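PDB 6V72: beta-lactamase II from Erythrobacter litoralis, which probably hydrolyses beta-lactam antibiotics to substituted beta-amino acids, as a zinc-dependent class B enzyme of the metallo-beta-lactamase superfamily. Local coordinates for residues A91-H96 against D168-G173; G182-K187 against M224-P229; S192-L197 against E236-L241. One frame throughout, in Å; residues are numbered along the deposited sequence. Where two conformers were deposited one is given.

How the interactions relate
The three contacts run from the middle of the fold to its surface. Interaction 1 joins the C-terminal end of strand 89-93, an inner strand of the large mixed sheet, to strand 171-174 of the four-strand sheet. Interaction 2, centred about 12 Å away, pairs two loops that leave strands 179-181 and 221-223 of that smaller sheet. Interaction 3, centred about 11 Å beyond interaction 2 and 20 Å from interaction 1, sets a loop on helix 233-243. Interaction 1 closes before the others open, whereas the segments of interactions 2 and 3 alternate along the chain. His-96 meets Cys-184 where 1 and 2 touch, bringing zinc ligands together; Lys-187 and Thr-238 connect 2 with 3.

Interaction 1: residues A91-H96 against D168-G173; sequences AAVVTH and DNITVG
Thr-95 and Ile-170 bury the most surface here, 74 and 66 Å², and their alpha carbons are the closest pair between the two backbones. A single hydrogen bond joins the segments: Ile-170 N donates to Thr-95 O over 3.0 Å. The N-H points at the oxygen at 167° and arrives in the carbonyl plane on a lone pair, so the bond is nearly straight. The same oxygen receives a CA-H contact from Asn-169, with CA to Thr-95 O at 3.4 Å.

Ile-170 lies against segment 91-96. Its CG1 takes the crowded position between backbone N and carbonyl carbon (chi1 64°) and comes within 3.6 Å of Thr-95 CA. The nearly extended second torsion then carries CD1 to 3.6 Å from Val-94 O and on to Val-93 CG2, 3.9 Å from that methyl, the two side chains crossing obliquely. Val-172 adds a looser contact, its CG1 being 4.5 Å from Val-93 CG1. Ile-137 of strand 135-139 packs against both Val-93 and Ile-170, extending this apolar patch.

Thr-95 CB lies 3.4 Å from Ile-170 O. The Thr-95 hydroxyl is engaged away from Ile-170: OG1 accepts from His-96 ND1 at 3.0 Å and is also hydrogen-bonded to Asp-66 OD2. This second-shell residue probably helps set the rotation of His-96, a zinc ligand in another structure of this protein (none is bound here), although OG1 sits 27° out of the imidazole plane. The contact ties the two sheets of the metallo-beta-lactamase alpha-beta/beta-alpha sandwich together where strand 89-93 gives way to the HxHxD zinc motif, which starts with His-96.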
# COMPACT_ATOMS: atom_id res chain seq x y z
N ALA A 91 -18.61 19.49 19.53
CA ALA A 91 -18.80 19.12 18.14
C ALA A 91 -17.58 18.34 17.70
O ALA A 91 -16.50 18.48 18.26
CB ALA A 91 -18.98 20.35 17.23
N ALA A 92 -17.77 17.52 16.67
CA ALA A 92 -16.70 16.69 16.13
C ALA A 92 -16.84 16.63 14.62
O ALA A 92 -17.95 16.67 14.09
CB ALA A 92 -16.73 15.26 16.68
N VAL A 93 -15.71 16.51 13.94
CA VAL A 93 -15.70 16.33 12.50
C VAL A 93 -14.77 15.16 12.21
O VAL A 93 -13.72 15.02 12.85
CB VAL A 93 -15.27 17.62 11.74
CG1 VAL A 93 -13.88 18.12 12.18
CG2 VAL A 93 -15.29 17.37 10.23
N VAL A 94 -15.18 14.29 11.29
CA VAL A 94 -14.32 13.19 10.86
C VAL A 94 -13.85 13.46 9.44
O VAL A 94 -14.59 14.01 8.61
CB VAL A 94 -15.02 11.82 10.96
CG1 VAL A 94 -15.36 11.53 12.41
CG2 VAL A 94 -16.26 11.78 10.08
N THR A 95 -12.60 13.12 9.17
CA THR A 95 -12.02 13.47 7.88
C THR A 95 -12.15 12.36 6.85
O THR A 95 -11.88 12.60 5.68
CB THR A 95 -10.54 13.85 8.03
OG1 THR A 95 -9.79 12.75 8.58
CG2 THR A 95 -10.40 15.07 8.94
N HIS A 96 -12.58 11.17 7.25
CA HIS A 96 -12.77 10.07 6.32
C HIS A 96 -13.67 9.06 7.00
O HIS A 96 -13.78 9.04 8.23
CB HIS A 96 -11.43 9.42 5.97
CG HIS A 96 -10.65 9.00 7.18
ND1 HIS A 96 -9.78 9.85 7.84
CD2 HIS A 96 -10.63 7.84 7.87
CE1 HIS A 96 -9.26 9.22 8.88
NE2 HIS A 96 -9.76 8.00 8.92
N ASP A 168 -14.09 10.94 -0.67
CA ASP A 168 -14.70 12.02 0.08
C ASP A 168 -13.83 12.50 1.24
O ASP A 168 -14.34 13.18 2.15
CB ASP A 168 -16.09 11.59 0.56
CG ASP A 168 -16.98 11.07 -0.60
OD1 ASP A 168 -17.11 11.76 -1.65
OD2 ASP A 168 -17.55 9.96 -0.47
N ASN A 169 -12.53 12.20 1.23
CA ASN A 169 -11.67 12.67 2.31
C ASN A 169 -11.66 14.20 2.40
O ASN A 169 -11.68 14.89 1.39
CB ASN A 169 -10.23 12.11 2.17
CG ASN A 169 -9.60 12.31 0.79
OD1 ASN A 169 -9.94 13.21 0.02
ND2 ASN A 169 -8.62 11.48 0.51
N ILE A 170 -11.65 14.72 3.64
CA ILE A 170 -11.57 16.17 3.84
C ILE A 170 -10.37 16.50 4.73
O ILE A 170 -9.72 15.64 5.30
CB ILE A 170 -12.87 16.76 4.42
CG1 ILE A 170 -13.15 16.20 5.82
CG2 ILE A 170 -14.05 16.50 3.46
CD1 ILE A 170 -14.36 16.90 6.51
N THR A 171 -10.08 17.80 4.81
CA THR A 171 -8.94 18.31 5.57
C THR A 171 -9.40 19.50 6.41
O THR A 171 -10.46 20.08 6.16
CB THR A 171 -7.80 18.75 4.64
OG1 THR A 171 -8.25 19.84 3.82
CG2 THR A 171 -7.36 17.59 3.74
N VAL A 172 -8.61 19.85 7.43
CA VAL A 172 -8.93 21.01 8.26
C VAL A 172 -7.67 21.82 8.51
O VAL A 172 -6.56 21.30 8.50
CB VAL A 172 -9.61 20.61 9.59
CG1 VAL A 172 -10.86 19.76 9.32
CG2 VAL A 172 -8.63 19.85 10.46
N GLY A 173 -7.85 23.12 8.73
CA GLY A 173 -6.72 23.98 8.99
C GLY A 173 -7.06 24.99 10.07
O GLY A 173 -8.22 25.30 10.33

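Interaction 2: residues G182-K187 against M224-P229; sequences GGCMIK and MSHSPP
Water 1 is the best-held polar atom between the segments, gripped by two backbone groups: it donates to Ile-186 O at 2.8 Å and accepts from His-226 N at 3.0 Å. It bridges two loops of the metallo-beta-lactamase zinc site, which supply the zinc ligands Cys-184 and His-226, although no zinc is bound in this model. The direct bond runs from Ser-225 N to Gly-183 O over 2.9 Å, with the donor standing 52° out of the carbonyl plane rather than on a lone pair. Gly-183 has positive phi, a conformation that favours glycine.

Cys-184 SG, anti to its own carbonyl carbon, reaches His-226 NE2 at 3.5 Å, oblique to the ring, a spacing consistent with two ligands of one metal ion. Ser-225 CB covers one ring face towards its rim, and Pro-50 O pairs with His-226 ND1, which probably helps fix the ring's rotation. Lys-187 NZ curls back to Cys-184 O over 2.7 Å; its charge might favour a thiolate at Cys-184.

Met-224, a selenomethionine, bends at chi2 and chi3, crosses Ile-186 at about a right angle, and brings SE to 3.4 Å from Lys-187 C.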
# COMPACT_ATOMS: atom_id res chain seq x y z
N GLY A 182 -3.95 17.05 7.30
CA GLY A 182 -4.24 16.41 6.04
C GLY A 182 -4.97 15.09 6.14
O GLY A 182 -5.19 14.45 5.11
N GLY A 183 -5.36 14.66 7.33
CA GLY A 183 -6.06 13.39 7.44
C GLY A 183 -5.24 12.22 6.89
O GLY A 183 -4.03 12.14 7.06
N CYS A 184 -5.93 11.29 6.23
CA CYS A 184 -5.25 10.12 5.67
C CYS A 184 -4.67 10.38 4.30
O CYS A 184 -4.03 9.48 3.75
CB CYS A 184 -6.19 8.93 5.60
SG CYS A 184 -6.48 8.09 7.20
N MSE A 185 -4.87 11.56 3.75
CA MSE A 185 -4.40 11.86 2.42
C MSE A 185 -2.91 12.19 2.39
O MSE A 185 -2.21 11.87 1.43
CB MSE A 185 -5.23 13.00 1.88
CG MSE A 185 -4.73 13.66 0.65
SE MSE A 185 -6.07 15.01 0.29
CE MSE A 185 -7.33 14.68 1.74
N ILE A 186 -2.42 12.82 3.47
CA ILE A 186 -1.04 13.29 3.55
C ILE A 186 -0.22 12.27 4.31
O ILE A 186 -0.65 11.77 5.37
CB ILE A 186 -0.98 14.68 4.22
CG1 ILE A 186 -1.78 15.70 3.41
CG2 ILE A 186 0.48 15.16 4.39
CD1 ILE A 186 -1.20 15.98 2.00
N LYS A 187 0.93 11.92 3.75
CA LYS A 187 1.89 10.98 4.31
C LYS A 187 3.17 11.70 4.67
O LYS A 187 3.40 12.85 4.29
CB LYS A 187 2.21 9.86 3.31
CG LYS A 187 1.05 9.17 2.69
CD LYS A 187 0.03 8.71 3.70
CE LYS A 187 -0.94 7.81 3.00
NZ LYS A 187 -2.17 7.57 3.78
N MSE A 224 -1.07 14.89 10.32
CA MSE A 224 -1.74 13.87 9.50
C MSE A 224 -2.12 12.65 10.31
O MSE A 224 -1.74 12.55 11.48
CB MSE A 224 -0.85 13.47 8.30
CG MSE A 224 0.40 12.69 8.69
SE MSE A 224 1.90 13.14 7.53
CE MSE A 224 2.44 14.77 8.48
N SER A 225 -2.88 11.72 9.70
CA SER A 225 -3.52 10.67 10.50
C SER A 225 -2.55 9.64 11.03
O SER A 225 -2.75 9.12 12.13
CB SER A 225 -4.62 9.98 9.70
OG SER A 225 -5.74 10.84 9.52
N HIS A 226 -1.49 9.30 10.30
CA HIS A 226 -0.72 8.13 10.71
C HIS A 226 0.78 8.38 10.83
O HIS A 226 1.56 7.42 10.85
CB HIS A 226 -1.03 6.98 9.76
CG HIS A 226 -2.46 6.56 9.80
ND1 HIS A 226 -3.04 6.03 10.93
CD2 HIS A 226 -3.45 6.65 8.88
CE1 HIS A 226 -4.32 5.77 10.69
NE2 HIS A 226 -4.59 6.14 9.45
N SER A 227 1.19 9.64 10.91
CA SER A 227 2.58 10.02 11.12
C SER A 227 2.60 11.26 12.00
O SER A 227 1.62 12.00 12.06
CB SER A 227 3.29 10.30 9.79
OG SER A 227 3.41 9.13 9.00
N PRO A 228 3.70 11.49 12.71
CA PRO A 228 3.78 12.69 13.58
C PRO A 228 3.89 13.98 12.78
O PRO A 228 4.23 13.97 11.58
CB PRO A 228 5.04 12.44 14.42
CG PRO A 228 5.75 11.34 13.76
CD PRO A 228 4.80 10.55 12.95
N PRO A 229 3.60 15.12 13.40
CA PRO A 229 3.62 16.39 12.66
C PRO A 229 5.01 16.73 12.18
O PRO A 229 6.02 16.44 12.82
CB PRO A 229 3.14 17.43 13.69
CG PRO A 229 2.66 16.68 14.85
CD PRO A 229 3.18 15.28 14.80
O HOH W 1 -1.12 9.87 7.34

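Interaction 3: residues S192-L197 against E236-L241; sequences SNLGNL and ERTLDL. With CA (calcium ion), chain B.
The flat groups, the Asn-193 carboxamide and the Asp-240 carboxylate, each act through one oxygen. Asn-193 OD1 accepts from Gly-195 N at 2.7 Å, in the plane of the amide and on a lone pair, which closes an Asx turn. Gly-195, the last residue of the turn, has positive phi (71°), which favours glycine. Asp-240 OD1 binds the calcium ion at 2.3 Å. Water 2 is a further ligand at 2.4 Å from the metal, and it donates to Asp-240 O, so one residue is coupled to the ion both directly and through water; Glu-243 OE1 is another ligand.

The contact itself is apolar, and Leu-241 and Leu-194 carry most of it. Both have CG anti to the carbonyl carbon, and the chains slide past each other in opposite directions, with Leu-194 CG 3.8 Å from Leu-241 CB. Leu-194 CD2 goes further, to 3.9 Å from Thr-238 CG2, one turn earlier on the helix. Leu-241 spreads its two methyls along the loop backbone: CD1 meets Asn-193 O at 3.6 Å, and CD2 meets Ser-192 O at 3.7 Å. Asn-193 N is buried by this packing without a polar partner.

Tyr-205 of helix 205-215 packs against Leu-194, and Val-209 of the same helix against Thr-238. Phe-46 of the second subunit touches Leu-241, so helix 205-215 packs against both segments, while the second subunit reaches helix 233-243 at Leu-241.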
# COMPACT_ATOMS: atom_id res chain seq x y z
N SER A 192 7.70 6.33 1.34
CA SER A 192 8.01 5.75 0.04
C SER A 192 6.79 5.20 -0.67
O SER A 192 6.91 4.71 -1.79
CB SER A 192 9.07 4.65 0.17
OG SER A 192 8.66 3.66 1.09
N ASN A 193 5.61 5.30 -0.06
CA ASN A 193 4.39 4.89 -0.74
C ASN A 193 3.22 5.58 -0.06
O ASN A 193 3.38 6.21 0.99
CB ASN A 193 4.24 3.36 -0.75
CG ASN A 193 4.07 2.79 0.63
OD1 ASN A 193 3.06 3.04 1.29
ND2 ASN A 193 5.05 2.00 1.08
N LEU A 194 2.04 5.46 -0.67
CA LEU A 194 0.82 6.10 -0.18
C LEU A 194 -0.05 5.14 0.61
O LEU A 194 -1.24 5.42 0.81
CB LEU A 194 0.03 6.70 -1.34
CG LEU A 194 0.72 7.88 -2.03
CD1 LEU A 194 -0.01 8.25 -3.31
CD2 LEU A 194 0.81 9.07 -1.08
N GLY A 195 0.52 4.03 1.05
CA GLY A 195 -0.23 3.09 1.84
C GLY A 195 -1.26 2.39 1.00
O GLY A 195 -1.04 2.05 -0.18
N ASN A 196 -2.41 2.16 1.62
CA ASN A 196 -3.50 1.41 1.04
C ASN A 196 -4.33 2.31 0.13
O ASN A 196 -5.02 3.24 0.60
CB ASN A 196 -4.36 0.81 2.15
CG ASN A 196 -5.34 -0.17 1.63
OD1 ASN A 196 -5.84 0.00 0.54
ND2 ASN A 196 -5.62 -1.23 2.40
N LEU A 197 -4.26 2.03 -1.18
CA LEU A 197 -5.02 2.74 -2.20
C LEU A 197 -6.24 1.95 -2.67
O LEU A 197 -6.77 2.23 -3.74
CB LEU A 197 -4.13 3.07 -3.39
CG LEU A 197 -2.96 3.94 -2.96
CD1 LEU A 197 -2.04 4.18 -4.14
CD2 LEU A 197 -3.46 5.29 -2.40
N GLU A 236 5.07 17.84 -0.04
CA GLU A 236 5.91 17.66 -1.22
C GLU A 236 6.08 16.19 -1.56
O GLU A 236 5.97 15.80 -2.73
CB GLU A 236 7.27 18.31 -0.98
CG GLU A 236 8.26 18.12 -2.13
CD GLU A 236 9.68 18.52 -1.77
OE1 GLU A 236 9.90 19.70 -1.43
OE2 GLU A 236 10.58 17.64 -1.81
N ARG A 237 6.37 15.36 -0.55
CA ARG A 237 6.56 13.94 -0.81
C ARG A 237 5.25 13.29 -1.21
O ARG A 237 5.23 12.48 -2.14
CB ARG A 237 7.16 13.24 0.41
CG ARG A 237 7.28 11.73 0.27
CD ARG A 237 8.19 11.31 -0.89
NE ARG A 237 9.51 11.92 -0.86
CZ ARG A 237 10.55 11.42 -0.19
NH1 ARG A 237 11.74 12.05 -0.22
NH2 ARG A 237 10.42 10.30 0.52
N THR A 238 4.15 13.59 -0.50
CA THR A 238 2.87 13.01 -0.88
C THR A 238 2.52 13.34 -2.33
O THR A 238 2.08 12.46 -3.08
CB THR A 238 1.76 13.48 0.06
OG1 THR A 238 2.12 13.11 1.41
CG2 THR A 238 0.41 12.83 -0.34
N LEU A 239 2.72 14.60 -2.73
CA LEU A 239 2.46 15.01 -4.10
C LEU A 239 3.33 14.24 -5.08
O LEU A 239 2.84 13.75 -6.11
CB LEU A 239 2.74 16.52 -4.23
CG LEU A 239 2.46 17.11 -5.60
CD1 LEU A 239 1.05 16.73 -6.11
CD2 LEU A 239 2.62 18.61 -5.52
N ASP A 240 4.62 14.12 -4.78
CA ASP A 240 5.50 13.37 -5.68
C ASP A 240 5.01 11.93 -5.84
O ASP A 240 4.99 11.38 -6.95
CB ASP A 240 6.93 13.36 -5.14
CG ASP A 240 7.82 14.46 -5.75
OD1 ASP A 240 7.56 14.92 -6.90
OD2 ASP A 240 8.80 14.84 -5.08
N LEU A 241 4.64 11.28 -4.73
CA LEU A 241 4.15 9.91 -4.83
C LEU A 241 2.86 9.85 -5.64
O LEU A 241 2.66 8.93 -6.45
CB LEU A 241 3.91 9.33 -3.43
CG LEU A 241 5.17 9.10 -2.60
CD1 LEU A 241 4.78 8.76 -1.16
CD2 LEU A 241 6.01 7.97 -3.23
CA CA B . 7.13 14.75 -9.18
O HOH W 2 6.65 12.41 -8.79